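Local coordinates for viral CASP8 and FADD-like apoptosis regulator (Molluscum contagiosum virus subtype 1, PDB 2BBR), which inhibits death-receptor-induced apoptosis by interfering with the recruitment and activation of host caspase-8 at the death-inducing signalling complex, and also suppresses host NF-kappa-B activation, at residues R95-M100 against Q172-Y176; S26-F30 against R135-L141. All coordinates share one frame; numbering follows the deposited sequence.

Interaction 1 of 2, residues R95-M100 against Q172-Y176. With AZI (azide ion), chain B.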
ATOM      1  N   ARG A  95      -5.119  -6.465   0.636  1.00  9.68           N
ATOM      2  CA  ARG A  95      -4.237  -6.975  -0.396  1.00 10.08           C
ATOM      3  C   ARG A  95      -4.082  -5.912  -1.486  1.00  8.69           C
ATOM      4  O   ARG A  95      -3.002  -5.747  -2.051  1.00  9.74           O
ATOM      5  CB  ARG A  95      -4.807  -8.272  -0.974  1.00 11.63           C
ATOM      6  CG  ARG A  95      -4.106  -8.788  -2.219  1.00 11.83           C
ATOM      7  CD  ARG A  95      -2.611  -8.975  -2.044  1.00 15.83           C
ATOM      8  NE  ARG A  95      -2.058  -9.611  -3.237  1.00 16.46           N
ATOM      9  CZ  ARG A  95      -0.770  -9.634  -3.553  1.00 17.00           C
ATOM     10  NH1 ARG A  95       0.122  -9.053  -2.765  1.00 17.42           N
ATOM     11  NH2 ARG A  95      -0.379 -10.234  -4.671  1.00 19.27           N
ATOM     12  N   TYR A  96      -5.157  -5.179  -1.767  1.00  9.50           N
ATOM     13  CA  TYR A  96      -5.108  -4.128  -2.778  1.00  9.35           C
ATOM     14  C   TYR A  96      -4.007  -3.110  -2.481  1.00  9.41           C
ATOM     15  O   TYR A  96      -3.149  -2.847  -3.323  1.00  9.54           O
ATOM     16  CB  TYR A  96      -6.457  -3.402  -2.866  1.00  9.76           C
ATOM     17  CG  TYR A  96      -6.421  -2.134  -3.692  1.00 10.01           C
ATOM     18  CD1 TYR A  96      -6.134  -2.170  -5.056  1.00 11.50           C
ATOM     19  CD2 TYR A  96      -6.655  -0.896  -3.102  1.00  9.91           C
ATOM     20  CE1 TYR A  96      -6.076  -1.005  -5.811  1.00 11.85           C
ATOM     21  CE2 TYR A  96      -6.598   0.277  -3.848  1.00 11.43           C
ATOM     22  CZ  TYR A  96      -6.309   0.215  -5.202  1.00 12.17           C
ATOM     23  OH  TYR A  96      -6.251   1.370  -5.947  1.00 13.41           O
ATOM     24  N   ARG A  97      -4.023  -2.540  -1.281  1.00  8.95           N
ATOM     25  CA  ARG A  97      -3.032  -1.532  -0.924  1.00  9.81           C
ATOM     26  C   ARG A  97      -1.619  -2.098  -0.840  1.00  8.33           C
ATOM     27  O   ARG A  97      -0.663  -1.478  -1.307  1.00  9.32           O
ATOM     28  CB  ARG A  97      -3.400  -0.875   0.413  1.00 11.69           C
ATOM     29  CG  ARG A  97      -4.753  -0.177   0.447  1.00 15.59           C
ATOM     30  CD  ARG A  97      -4.674   1.251  -0.048  1.00 16.59           C
ATOM     31  NE  ARG A  97      -6.004   1.840  -0.179  1.00 14.15           N
ATOM     32  CZ  ARG A  97      -6.317   2.739  -1.102  1.00 12.07           C
ATOM     33  NH1 ARG A  97      -5.387   3.147  -1.955  1.00 11.89           N
ATOM     34  NH2 ARG A  97      -7.561   3.188  -1.201  1.00 11.42           N
ATOM     35  N   LYS A  98      -1.478  -3.268  -0.230  1.00  8.73           N
ATOM     36  CA  LYS A  98      -0.159  -3.872  -0.107  1.00  8.55           C
ATOM     37  C   LYS A  98       0.420  -4.207  -1.480  1.00  8.78           C
ATOM     38  O   LYS A  98       1.606  -3.979  -1.736  1.00  9.45           O
ATOM     39  CB  LYS A  98      -0.232  -5.118   0.776  1.00  9.48           C
ATOM     40  CG  LYS A  98      -0.504  -4.795   2.244  1.00  8.86           C
ATOM     41  CD  LYS A  98      -0.575  -6.042   3.111  1.00  9.91           C
ATOM     42  CE  LYS A  98      -1.876  -6.799   2.907  1.00 10.28           C
ATOM     43  NZ  LYS A  98      -1.841  -8.125   3.584  1.00 12.24           N
ATOM     44  N   LEU A  99      -0.417  -4.732  -2.370  1.00  8.99           N
ATOM     45  CA  LEU A  99       0.030  -5.074  -3.715  1.00  9.14           C
ATOM     46  C   LEU A  99       0.497  -3.841  -4.475  1.00  7.95           C
ATOM     47  O   LEU A  99       1.524  -3.874  -5.149  1.00 10.12           O
ATOM     48  CB  LEU A  99      -1.094  -5.756  -4.498  1.00 10.99           C
ATOM     49  CG  LEU A  99      -0.805  -6.082  -5.968  1.00 11.39           C
ATOM     50  CD1 LEU A  99       0.443  -6.946  -6.088  1.00 13.92           C
ATOM     51  CD2 LEU A  99      -1.999  -6.800  -6.571  1.00 12.82           C
ATOM     52  N   MET A 100      -0.257  -2.753  -4.372  1.00  8.29           N
ATOM     53  CA  MET A 100       0.128  -1.534  -5.072  1.00  8.64           C
ATOM     54  C   MET A 100       1.489  -1.028  -4.596  1.00  9.06           C
ATOM     55  O   MET A 100       2.306  -0.572  -5.399  1.00  9.80           O
ATOM     56  CB  MET A 100      -0.937  -0.451  -4.900  1.00  9.62           C
ATOM     57  CG  MET A 100      -2.254  -0.762  -5.607  1.00 11.52           C
ATOM     58  SD  MET A 100      -2.091  -1.080  -7.389  1.00 13.57           S
ATOM     59  CE  MET A 100      -2.405  -2.831  -7.423  1.00 16.55           C
ATOM     60  N   GLN A 172       0.148  -9.892 -12.026  1.00  9.75           N
ATOM     61  CA  GLN A 172      -0.142  -9.803 -10.599  1.00 10.17           C
ATOM     62  C   GLN A 172      -1.457  -9.068 -10.370  1.00  9.09           C
ATOM     63  O   GLN A 172      -2.247  -9.448  -9.506  1.00  9.68           O
ATOM     64  CB  GLN A 172       0.969  -9.065  -9.859  1.00 11.49           C
ATOM     65  CG  GLN A 172       2.280  -9.809  -9.767  1.00 14.26           C
ATOM     66  CD  GLN A 172       3.275  -9.075  -8.899  1.00 16.61           C
ATOM     67  OE1 GLN A 172       3.002  -8.792  -7.734  1.00 17.08           O
ATOM     68  NE2 GLN A 172       4.435  -8.758  -9.461  1.00 19.43           N
ATOM     69  N   LEU A 173      -1.681  -8.001 -11.131  1.00  8.42           N
ATOM     70  CA  LEU A 173      -2.911  -7.235 -10.985  1.00  9.03           C
ATOM     71  C   LEU A 173      -4.132  -7.967 -11.526  1.00  9.04           C
ATOM     72  O   LEU A 173      -5.203  -7.891 -10.929  1.00  9.37           O
ATOM     73  CB  LEU A 173      -2.781  -5.865 -11.656  1.00  9.87           C
ATOM     74  CG  LEU A 173      -2.265  -4.740 -10.756  1.00 11.17           C
ATOM     75  CD1 LEU A 173      -0.837  -5.019 -10.318  1.00 12.18           C
ATOM     76  CD2 LEU A 173      -2.351  -3.421 -11.508  1.00 12.16           C
ATOM     77  N   VAL A 174      -3.984  -8.657 -12.653  1.00  8.81           N
ATOM     78  CA  VAL A 174      -5.103  -9.409 -13.216  1.00 10.22           C
ATOM     79  C   VAL A 174      -5.501 -10.513 -12.240  1.00  9.91           C
ATOM     80  O   VAL A 174      -6.688 -10.725 -11.967  1.00 10.52           O
ATOM     81  CB  VAL A 174      -4.736 -10.042 -14.582  1.00 11.24           C
ATOM     82  CG1 VAL A 174      -5.817 -11.030 -15.009  1.00 13.39           C
ATOM     83  CG2 VAL A 174      -4.586  -8.949 -15.631  1.00 13.94           C
ATOM     84  N   GLU A 175      -4.506 -11.210 -11.706  1.00  9.49           N
ATOM     85  CA  GLU A 175      -4.775 -12.279 -10.760  1.00 10.03           C
ATOM     86  C   GLU A 175      -5.432 -11.743  -9.497  1.00  9.48           C
ATOM     87  O   GLU A 175      -6.332 -12.381  -8.945  1.00 10.03           O
ATOM     88  CB  GLU A 175      -3.486 -13.028 -10.430  1.00 10.98           C
ATOM     89  CG  GLU A 175      -3.025 -13.913 -11.582  1.00 13.47           C
ATOM     90  CD  GLU A 175      -1.728 -14.638 -11.299  1.00 17.01           C
ATOM     91  OE1 GLU A 175      -1.350 -15.509 -12.112  1.00 19.05           O
ATOM     92  OE2 GLU A 175      -1.084 -14.335 -10.274  1.00 18.69           O
ATOM     93  N   TYR A 176      -4.989 -10.576  -9.037  1.00  9.82           N
ATOM     94  CA  TYR A 176      -5.582  -9.969  -7.855  1.00 10.12           C
ATOM     95  C   TYR A 176      -7.050  -9.653  -8.110  1.00  9.18           C
ATOM     96  O   TYR A 176      -7.907  -9.952  -7.280  1.00 10.25           O
ATOM     97  CB  TYR A 176      -4.867  -8.665  -7.475  1.00 10.18           C
ATOM     98  CG  TYR A 176      -5.710  -7.830  -6.536  1.00 10.19           C
ATOM     99  CD1 TYR A 176      -5.894  -8.216  -5.212  1.00 11.01           C
ATOM    100  CD2 TYR A 176      -6.446  -6.740  -7.008  1.00 10.39           C
ATOM    101  CE1 TYR A 176      -6.797  -7.556  -4.386  1.00 11.17           C
ATOM    102  CE2 TYR A 176      -7.357  -6.071  -6.188  1.00 10.98           C
ATOM    103  CZ  TYR A 176      -7.530  -6.493  -4.879  1.00  9.94           C
ATOM    104  OH  TYR A 176      -8.468  -5.897  -4.070  1.00 11.46           O
TER
HETATM  105  N1  AZI B 201       0.503  -9.836   2.213  1.00 11.17           N
HETATM  106  N2  AZI B 201       0.228  -9.115   1.331  1.00 12.24           N
HETATM  107  N3  AZI B 201      -0.024  -8.449   0.409  1.00 19.41           N
HETATM  108  O   HOH W   1       2.076 -10.485  -5.891  1.00 23.12           O
HETATM  109  O   HOH W   2      -7.986  -5.955  -1.222  1.00 12.20           O
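Y176 packs against R95, Y96 and L99 where two helices of the second death effector domain, a helical bundle of the death fold, run side by side. The short helical segments are antiparallel (178°), with axes 11.4 Å apart, a gap that long side chains must span. Y176 contributes the largest share. With CG anti to its own backbone N (chi1 163°), its ring leaves helix 167-187 for the turn at R95-Y96. The aliphatic part of R95 slides past it, CG lying 3.5 Å from Y176 CD1, while Y96 CB comes 3.4 Å from Y176 OH. L99, a branched apolar residue suited to a buried seam, divides its methyls: CD2 sits 3.5 Å from Y176 CB, and CD1 rests by the amide oxygen of Q172. Farther along, M100 crosses L173 at about a right angle and lays its flexible tip, CE, 3.8 Å from L173 CG.

Polar links between the segments pass through water at two places. One water accepts from R95 NH2 (2.8 Å) and donates to Q172 OE1 (2.7 Å); the other accepts from Y96 N and donates to Y176 OH, which also bonds to P151 O. The bend of R95 at chi2 (55°) carries its guanidinium over L99 CB. NH1 then bonds to N3 of an azide ion, probably from the crystallisation liquor, at 3.2 Å; K98 NZ adds a weak bond to the same anion and a salt bridge to E62.

Around this seam, L173 and M100 both touch L157 of helix 155-163, Y96 and M100 reach V140 of helix 136-145, and K98 touches L31 of helix 22-31, so helix 95-104 lies between the rest of its own bundle and the first domain.

Interaction 2 of 2, residues S26-F30 against R135-L141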
ATOM      1  N   SER A  26       5.527   7.909   2.854  1.00 12.09           N
ATOM      2  CA  SER A  26       4.498   7.997   1.826  1.00 12.65           C
ATOM      3  C   SER A  26       3.827   6.645   1.609  1.00 11.34           C
ATOM      4  O   SER A  26       2.614   6.567   1.429  1.00 11.18           O
ATOM      5  CB  SER A  26       5.112   8.494   0.514  1.00 14.31           C
ATOM      6  OG  SER A  26       4.136   8.590  -0.507  1.00 20.50           O
ATOM      7  N   LEU A  27       4.621   5.581   1.618  1.00 10.94           N
ATOM      8  CA  LEU A  27       4.073   4.247   1.430  1.00 10.09           C
ATOM      9  C   LEU A  27       3.137   3.878   2.576  1.00  9.78           C
ATOM     10  O   LEU A  27       2.071   3.308   2.354  1.00  9.92           O
ATOM     11  CB  LEU A  27       5.194   3.209   1.312  1.00 11.42           C
ATOM     12  CG  LEU A  27       6.178   3.423   0.159  1.00 12.41           C
ATOM     13  CD1 LEU A  27       7.192   2.294   0.127  1.00 13.15           C
ATOM     14  CD2 LEU A  27       5.423   3.488  -1.157  1.00 13.99           C
ATOM     15  N   LEU A  28       3.529   4.202   3.805  1.00 10.05           N
ATOM     16  CA  LEU A  28       2.679   3.887   4.943  1.00 10.30           C
ATOM     17  C   LEU A  28       1.400   4.708   4.902  1.00 10.07           C
ATOM     18  O   LEU A  28       0.321   4.196   5.193  1.00 10.49           O
ATOM     19  CB  LEU A  28       3.420   4.128   6.259  1.00 13.49           C
ATOM     20  CG  LEU A  28       4.591   3.187   6.549  1.00 15.21           C
ATOM     21  CD1 LEU A  28       5.050   3.389   7.984  1.00 17.56           C
ATOM     22  CD2 LEU A  28       4.161   1.738   6.339  1.00 16.74           C
ATOM     23  N   LEU A  29       1.511   5.982   4.544  1.00 10.59           N
ATOM     24  CA  LEU A  29       0.322   6.820   4.458  1.00 10.67           C
ATOM     25  C   LEU A  29      -0.645   6.230   3.433  1.00 10.42           C
ATOM     26  O   LEU A  29      -1.856   6.233   3.639  1.00 11.34           O
ATOM     27  CB  LEU A  29       0.693   8.255   4.078  1.00 12.94           C
ATOM     28  CG  LEU A  29       1.243   9.120   5.216  1.00 16.78           C
ATOM     29  CD1 LEU A  29       1.654  10.476   4.676  1.00 19.75           C
ATOM     30  CD2 LEU A  29       0.183   9.279   6.298  1.00 18.88           C
ATOM     31  N   PHE A  30      -0.107   5.714   2.332  1.00 10.55           N
ATOM     32  CA  PHE A  30      -0.938   5.101   1.301  1.00 10.31           C
ATOM     33  C   PHE A  30      -1.622   3.851   1.862  1.00  9.82           C
ATOM     34  O   PHE A  30      -2.817   3.634   1.649  1.00 10.08           O
ATOM     35  CB  PHE A  30      -0.078   4.733   0.092  1.00 10.78           C
ATOM     36  CG  PHE A  30      -0.807   3.939  -0.954  1.00  9.14           C
ATOM     37  CD1 PHE A  30      -1.589   4.566  -1.921  1.00  9.15           C
ATOM     38  CD2 PHE A  30      -0.712   2.554  -0.971  1.00  9.20           C
ATOM     39  CE1 PHE A  30      -2.266   3.814  -2.893  1.00 10.12           C
ATOM     40  CE2 PHE A  30      -1.381   1.803  -1.930  1.00 10.20           C
ATOM     41  CZ  PHE A  30      -2.159   2.431  -2.894  1.00  9.39           C
ATOM     42  N   ARG A 135       5.115   9.609  -7.030  1.00 12.71           N
ATOM     43  CA  ARG A 135       5.458   8.211  -6.779  1.00 12.38           C
ATOM     44  C   ARG A 135       4.356   7.316  -7.352  1.00 11.44           C
ATOM     45  O   ARG A 135       3.267   7.794  -7.670  1.00 11.25           O
ATOM     46  CB  ARG A 135       5.552   7.948  -5.271  1.00 15.46           C
ATOM     47  CG  ARG A 135       6.510   8.840  -4.498  1.00 15.42           C
ATOM     48  CD  ARG A 135       6.558   8.399  -3.037  1.00 19.52           C
ATOM     49  NE  ARG A 135       7.578   9.101  -2.261  1.00 19.02           N
ATOM     50  CZ  ARG A 135       7.422  10.308  -1.727  1.00 19.48           C
ATOM     51  NH1 ARG A 135       6.282  10.966  -1.876  1.00 20.84           N
ATOM     52  NH2 ARG A 135       8.413  10.861  -1.041  1.00 21.31           N
ATOM     53  N   PHE A 136       4.631   6.020  -7.469  1.00 10.66           N
ATOM     54  CA  PHE A 136       3.621   5.097  -7.977  1.00 10.61           C
ATOM     55  C   PHE A 136       2.365   5.127  -7.099  1.00 10.42           C
ATOM     56  O   PHE A 136       1.247   5.128  -7.620  1.00 10.46           O
ATOM     57  CB  PHE A 136       4.158   3.664  -8.038  1.00 11.21           C
ATOM     58  CG  PHE A 136       3.173   2.674  -8.606  1.00  9.56           C
ATOM     59  CD1 PHE A 136       2.851   2.687  -9.957  1.00 11.91           C
ATOM     60  CD2 PHE A 136       2.547   1.745  -7.782  1.00 10.46           C
ATOM     61  CE1 PHE A 136       1.920   1.790 -10.478  1.00 11.50           C
ATOM     62  CE2 PHE A 136       1.618   0.845  -8.293  1.00 10.28           C
ATOM     63  CZ  PHE A 136       1.300   0.866  -9.642  1.00 10.88           C
ATOM     64  N   VAL A 137       2.529   5.161  -5.778  1.00 10.17           N
ATOM     65  CA  VAL A 137       1.349   5.187  -4.915  1.00  9.89           C
ATOM     66  C   VAL A 137       0.538   6.450  -5.148  1.00  9.87           C
ATOM     67  O   VAL A 137      -0.682   6.448  -4.995  1.00 10.23           O
ATOM     68  CB  VAL A 137       1.704   5.079  -3.407  1.00 11.42           C
ATOM     69  CG1 VAL A 137       2.231   3.688  -3.101  1.00 14.42           C
ATOM     70  CG2 VAL A 137       2.717   6.144  -3.017  1.00 12.59           C
ATOM     71  N   GLU A 138       1.207   7.533  -5.524  1.00 11.03           N
ATOM     72  CA  GLU A 138       0.497   8.773  -5.791  1.00 10.53           C
ATOM     73  C   GLU A 138      -0.246   8.653  -7.126  1.00 10.34           C
ATOM     74  O   GLU A 138      -1.341   9.191  -7.282  1.00 10.50           O
ATOM     75  CB  GLU A 138       1.480   9.948  -5.752  1.00 12.54           C
ATOM     76  CG  GLU A 138       1.904  10.254  -4.309  1.00 16.50           C
ATOM     77  CD  GLU A 138       3.171  11.087  -4.180  1.00 18.11           C
ATOM     78  OE1 GLU A 138       3.475  11.518  -3.047  1.00 24.40           O
ATOM     79  OE2 GLU A 138       3.869  11.300  -5.187  1.00 17.99           O
ATOM     80  N   LEU A 139       0.331   7.924  -8.077  1.00  9.91           N
ATOM     81  CA  LEU A 139      -0.326   7.687  -9.359  1.00  9.87           C
ATOM     82  C   LEU A 139      -1.585   6.848  -9.098  1.00  9.10           C
ATOM     83  O   LEU A 139      -2.652   7.123  -9.652  1.00  9.80           O
ATOM     84  CB  LEU A 139       0.608   6.932 -10.310  1.00 11.57           C
ATOM     85  CG  LEU A 139      -0.014   6.375 -11.595  1.00 11.62           C
ATOM     86  CD1 LEU A 139      -0.625   7.502 -12.413  1.00 13.67           C
ATOM     87  CD2 LEU A 139       1.049   5.639 -12.402  1.00 13.93           C
ATOM     88  N   VAL A 140      -1.467   5.831  -8.248  1.00  8.74           N
ATOM     89  CA  VAL A 140      -2.617   4.990  -7.927  1.00  8.34           C
ATOM     90  C   VAL A 140      -3.736   5.825  -7.304  1.00  8.91           C
ATOM     91  O   VAL A 140      -4.894   5.715  -7.706  1.00  8.87           O
ATOM     92  CB  VAL A 140      -2.223   3.837  -6.972  1.00  9.17           C
ATOM     93  CG1 VAL A 140      -3.468   3.055  -6.548  1.00  9.91           C
ATOM     94  CG2 VAL A 140      -1.228   2.915  -7.661  1.00  9.76           C
ATOM     95  N   LEU A 141      -3.399   6.671  -6.338  1.00  9.00           N
ATOM     96  CA  LEU A 141      -4.424   7.498  -5.715  1.00  9.62           C
ATOM     97  C   LEU A 141      -5.066   8.441  -6.729  1.00  9.11           C
ATOM     98  O   LEU A 141      -6.276   8.666  -6.686  1.00  9.84           O
ATOM     99  CB  LEU A 141      -3.838   8.292  -4.542  1.00 10.26           C
ATOM    100  CG  LEU A 141      -3.437   7.454  -3.322  1.00 10.99           C
ATOM    101  CD1 LEU A 141      -2.857   8.369  -2.253  1.00 12.95           C
ATOM    102  CD2 LEU A 141      -4.642   6.703  -2.772  1.00 12.11           C
TER
HETATM  103  O   HOH W   3       2.423  10.709  -0.620  1.00 27.65           O
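E138 OE1 is gripped twice: a water donates to it at 2.8 Å and also bonds to S26 OG, bridging the helices, while R135 NH1 reaches it at 3.1 Å in a salt bridge whose hydrogen bond is weak. E138 OE2 takes the backbone N of R135 at 2.8 Å and a nearly straight 170°, approached from above the carboxylate plane. R135 is the N-cap of helix 136-145, and E138 makes only the N3 side of a capping box, since arginine's side chain has no acceptor to return the bond. The extended R135 chain brings its guanidinium to helix 22-31, where S26, being small, lets it lie flat against CB. R135 NE also bonds to H23.

Beneath this polar edge the contact is apolar, the short helical segments running roughly parallel (29°), axes 10.1 Å apart. A chi1 of 173° turns the F30 ring away from its backbone N and toward helix 136-145. V137 sits over a face, CG1 lying 3.9 Å from the ring centroid in a CH-pi contact and 3.7 Å from L27 CD2. At the ring edge are L141 CG, 3.7 Å from F30 CD1, and V140 CG1. A flat aromatic suits a site lined by beta-branched valines and a gamma-branched leucine.

The chemistry implies a largely buried hydrocarbon joint between the domains, edged by a hydrated ion pair whose glutamate also binds the N-cap backbone N.

The two contacts have centres 14 Å apart and alternate along the chain, in the order 26-30, 95-100, 135-141, 172-176. Interaction 1 lies wholly within the second death effector domain, pairing helices 95-104 and 167-187, whereas interaction 2 joins helix 22-31 of the first domain to helix 136-145 of the second. They meet directly: F30 CZ is 3.7 Å from M100 CB, R97 makes a cation-pi contact with F30, and M100 O packs 3.3 Å from F136 CE2. Helix 95-104 therefore has the final helix on one flank and the interdomain joint on another. This continuous packing is consistent with the tandem domains forming one compact, rigid unit.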